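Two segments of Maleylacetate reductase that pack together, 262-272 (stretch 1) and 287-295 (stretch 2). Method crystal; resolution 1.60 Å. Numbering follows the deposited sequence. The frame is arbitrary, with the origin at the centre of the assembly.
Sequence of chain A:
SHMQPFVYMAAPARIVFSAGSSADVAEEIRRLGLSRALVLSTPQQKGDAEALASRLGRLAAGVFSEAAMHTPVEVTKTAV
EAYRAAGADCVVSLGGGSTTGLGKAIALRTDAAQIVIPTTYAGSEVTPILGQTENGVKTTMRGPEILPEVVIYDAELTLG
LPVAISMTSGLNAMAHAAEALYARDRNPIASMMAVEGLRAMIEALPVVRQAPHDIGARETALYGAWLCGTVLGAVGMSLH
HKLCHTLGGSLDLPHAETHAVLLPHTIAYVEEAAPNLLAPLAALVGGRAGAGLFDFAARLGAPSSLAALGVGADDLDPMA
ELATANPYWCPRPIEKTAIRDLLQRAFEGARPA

Stretch 1 262-272: LLPHTIAYVEE
Stretch 2, residues 287-295: GRAGAGLFD

Two helices of one chain pack antiparallel. The first is already helical at Leu 262, having begun earlier in the chain, and carries on to the Glu 271 region. The second starts at Ala 289, with Arg 288 as N-cap, and continues past Asp 295. Their axes approach to 7.6 Å, and their N-to-C directions differ by 168°. The register is marked by Ala 268 and Gly 290, whose CA atoms lie 4.2 Å apart. The pair buries 462 Å², both sides summed.

The missing side chain of Gly 290 makes room for this close approach. An ideal CB on Gly 290 would point toward the first helix and clash with Ala 268 CB at 2.6 Å and Pro 264 O at 2.8 Å. Without it, Gly 290 CA sits 3.3 Å from Pro 264 O and 4.0 Å from Ala 268 N. Pro 264 O accepts the helical hydrogen bond of Ala 268 N at 3.0 Å; its approach to Gly 290 CA is a packing contact. The first helix kinks at Pro 264 and His 265. Pro 264 N, closed into its ring, has no hydrogen to donate to the turn before.

The ring of Pro 264 is C-gamma exo and forms a bump against the next turn of the second helix. Pro 264 CG lies 3.7 Å from Phe 294 N and 4.2 Å from Leu 293 CB; Pro 264 CB lies 3.8 Å from Phe 294 CB. Phe 294 has chi1 t and chi2 98°.

Leu 293 (chi1 m, chi2 t) points toward the first helix and rests in the groove formed by Leu 263 and Ile 267. Leu 293 CD1 is 4.0 Å from Leu 263 CG and 3.9 Å from Ile 267 CG1. Leu 263 is t, p; Ile 267 is m, m. A turn away, Ile 267 CG2 meets the small Ala 289 CB at 3.8 Å. These contacts are apolar.

Glu 271 closes the other end of the interface. Its chi1 and chi2 are both t, with chi3 at 9°, so the extended chain carries the carboxylate to the N-terminus of the second helix. There the first amides have no helical carbonyl before them. Ala 289 N donates to Glu 271 OE2 at 2.8 Å, angle 162°, and Gly 290 N donates to Glu 271 OE1 at 3.0 Å, angle 161°. A water donates to Glu 271 OE1 at 3.1 Å and accepts from Ala 291 N at 2.9 Å. Arg 288 (chi1 -58°, chi2 -149°, chi3 53°, chi4 156°) adds a long salt bridge, Glu 271 OE2 to Arg 288 NH2, 4.0 Å. The carboxylate lies at the guanidinium edge, near its plane.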

# COMPACT_ATOMS: atom_id res chain seq x y z
N LEU A 262 -4.80 13.72 -10.28
CA LEU A 262 -5.17 15.15 -10.25
C LEU A 262 -4.28 16.00 -11.16
O LEU A 262 -4.75 17.03 -11.63
CB LEU A 262 -5.13 15.71 -8.82
CG LEU A 262 -6.34 15.25 -7.96
CD1 LEU A 262 -6.13 15.77 -6.54
CD2 LEU A 262 -7.62 15.75 -8.52
N LEU A 263 -3.01 15.61 -11.31
CA LEU A 263 -2.00 16.55 -11.91
C LEU A 263 -2.44 17.18 -13.27
O LEU A 263 -2.32 18.39 -13.45
CB LEU A 263 -0.62 15.90 -12.01
CG LEU A 263 0.47 16.91 -12.42
CD1 LEU A 263 0.65 18.08 -11.45
CD2 LEU A 263 1.74 16.10 -12.64
N PRO A 264 -3.03 16.41 -14.19
CA PRO A 264 -3.40 17.06 -15.47
C PRO A 264 -4.47 18.15 -15.28
O PRO A 264 -4.47 19.12 -16.02
CB PRO A 264 -3.97 15.90 -16.31
CG PRO A 264 -3.27 14.66 -15.76
CD PRO A 264 -3.18 14.93 -14.25
N HIS A 265 -5.36 17.96 -14.31
CA HIS A 265 -6.49 18.86 -14.05
C HIS A 265 -6.08 20.07 -13.28
O HIS A 265 -6.59 21.14 -13.56
CB HIS A 265 -7.55 18.07 -13.30
CG HIS A 265 -7.97 16.86 -14.06
ND1 HIS A 265 -8.78 16.94 -15.17
CD2 HIS A 265 -7.63 15.56 -13.92
CE1 HIS A 265 -8.93 15.72 -15.68
NE2 HIS A 265 -8.24 14.87 -14.94
N THR A 266 -5.18 19.90 -12.30
CA THR A 266 -4.75 21.04 -11.50
C THR A 266 -3.84 21.91 -12.37
O THR A 266 -3.95 23.16 -12.32
CB THR A 266 -4.02 20.59 -10.21
OG1 THR A 266 -2.95 19.71 -10.57
CG2 THR A 266 -5.03 19.86 -9.29
N ILE A 267 -3.00 21.29 -13.18
CA ILE A 267 -2.17 22.10 -14.10
C ILE A 267 -3.03 22.78 -15.15
O ILE A 267 -2.85 23.99 -15.37
CB ILE A 267 -1.07 21.24 -14.73
CG1 ILE A 267 -0.11 20.78 -13.63
CG2 ILE A 267 -0.32 22.02 -15.81
CD1 ILE A 267 0.54 21.90 -12.81
N ALA A 268 -4.02 22.08 -15.73
CA ALA A 268 -4.95 22.76 -16.66
C ALA A 268 -5.67 23.94 -16.03
O ALA A 268 -5.90 24.97 -16.74
CB ALA A 268 -5.99 21.76 -17.23
N TYR A 269 -6.04 23.85 -14.76
CA TYR A 269 -6.73 24.96 -14.06
C TYR A 269 -5.79 26.17 -14.05
O TYR A 269 -6.21 27.27 -14.44
CB TYR A 269 -7.03 24.56 -12.63
CG TYR A 269 -7.80 25.55 -11.79
CD1 TYR A 269 -9.19 25.39 -11.62
CD2 TYR A 269 -7.15 26.57 -11.08
CE1 TYR A 269 -9.93 26.26 -10.77
CE2 TYR A 269 -7.87 27.46 -10.23
CZ TYR A 269 -9.27 27.29 -10.10
OH TYR A 269 -10.02 28.14 -9.30
N VAL A 270 -4.52 25.97 -13.67
CA VAL A 270 -3.58 27.11 -13.56
C VAL A 270 -3.15 27.62 -14.93
O VAL A 270 -2.91 28.82 -15.09
CB VAL A 270 -2.36 26.74 -12.67
CG1 VAL A 270 -1.36 27.92 -12.56
CG2 VAL A 270 -2.92 26.34 -11.29
N GLU A 271 -3.07 26.73 -15.91
CA GLU A 271 -2.58 27.08 -17.25
C GLU A 271 -3.43 28.17 -17.89
O GLU A 271 -2.87 28.98 -18.66
CB GLU A 271 -2.52 25.83 -18.11
CG GLU A 271 -1.84 25.97 -19.42
CD GLU A 271 -1.80 24.64 -20.20
OE1 GLU A 271 -2.48 23.62 -19.79
OE2 GLU A 271 -1.08 24.61 -21.23
N GLU A 272 -4.72 28.24 -17.54
CA GLU A 272 -5.57 29.35 -18.04
C GLU A 272 -4.97 30.70 -17.61
O GLU A 272 -5.08 31.71 -18.34
CB GLU A 272 -6.99 29.22 -17.50
CG GLU A 272 -7.72 27.92 -17.80
CD GLU A 272 -9.25 28.08 -17.78
OE1 GLU A 272 -9.74 29.23 -17.65
OE2 GLU A 272 -9.97 27.05 -17.91
N GLY A 287 2.27 19.63 -26.36
CA GLY A 287 0.90 20.10 -26.51
C GLY A 287 0.54 21.13 -25.49
O GLY A 287 1.29 22.11 -25.31
N ARG A 288 -0.63 20.98 -24.89
CA ARG A 288 -1.05 21.85 -23.79
C ARG A 288 -0.43 21.20 -22.55
O ARG A 288 -0.22 20.00 -22.53
CB ARG A 288 -2.57 21.85 -23.62
CG ARG A 288 -3.39 22.30 -24.86
CD ARG A 288 -4.70 23.01 -24.42
NE ARG A 288 -4.34 24.07 -23.48
CZ ARG A 288 -5.06 25.16 -23.23
NH1 ARG A 288 -6.22 25.38 -23.87
NH2 ARG A 288 -4.60 26.07 -22.37
N ALA A 289 -0.14 21.99 -21.53
CA ALA A 289 0.50 21.43 -20.34
C ALA A 289 -0.44 20.42 -19.66
O ALA A 289 -0.00 19.32 -19.35
CB ALA A 289 0.91 22.52 -19.39
N GLY A 290 -1.71 20.79 -19.44
CA GLY A 290 -2.64 19.87 -18.72
C GLY A 290 -3.01 18.64 -19.56
O GLY A 290 -2.82 17.49 -19.14
N ALA A 291 -3.56 18.86 -20.75
CA ALA A 291 -3.90 17.74 -21.63
C ALA A 291 -2.70 16.87 -22.00
O ALA A 291 -2.78 15.65 -22.08
CB ALA A 291 -4.62 18.25 -22.92
N GLY A 292 -1.57 17.51 -22.25
CA GLY A 292 -0.37 16.74 -22.54
C GLY A 292 0.08 15.87 -21.40
O GLY A 292 0.55 14.76 -21.61
N LEU A 293 -0.06 16.36 -20.17
CA LEU A 293 0.20 15.50 -19.00
C LEU A 293 -0.73 14.31 -18.95
O LEU A 293 -0.32 13.23 -18.59
CB LEU A 293 0.13 16.31 -17.67
CG LEU A 293 1.35 17.15 -17.37
CD1 LEU A 293 0.99 18.13 -16.24
CD2 LEU A 293 2.60 16.24 -17.00
N PHE A 294 -2.02 14.55 -19.23
CA PHE A 294 -2.98 13.45 -19.29
C PHE A 294 -2.56 12.39 -20.31
O PHE A 294 -2.58 11.18 -20.02
CB PHE A 294 -4.37 14.04 -19.63
CG PHE A 294 -5.47 13.02 -19.71
CD1 PHE A 294 -6.31 12.82 -18.62
CD2 PHE A 294 -5.71 12.32 -20.90
CE1 PHE A 294 -7.36 11.93 -18.68
CE2 PHE A 294 -6.77 11.40 -20.96
CZ PHE A 294 -7.59 11.22 -19.84
N ASP A 295 -2.15 12.84 -21.50
CA ASP A 295 -1.71 11.89 -22.53
C ASP A 295 -0.45 11.15 -22.09
O ASP A 295 -0.32 9.94 -22.31
CB ASP A 295 -1.45 12.61 -23.86
CG ASP A 295 -2.71 13.22 -24.48
OD1 ASP A 295 -3.83 12.84 -24.07
OD2 ASP A 295 -2.58 14.07 -25.39
O HOH W 1 -4.54 21.55 -20.87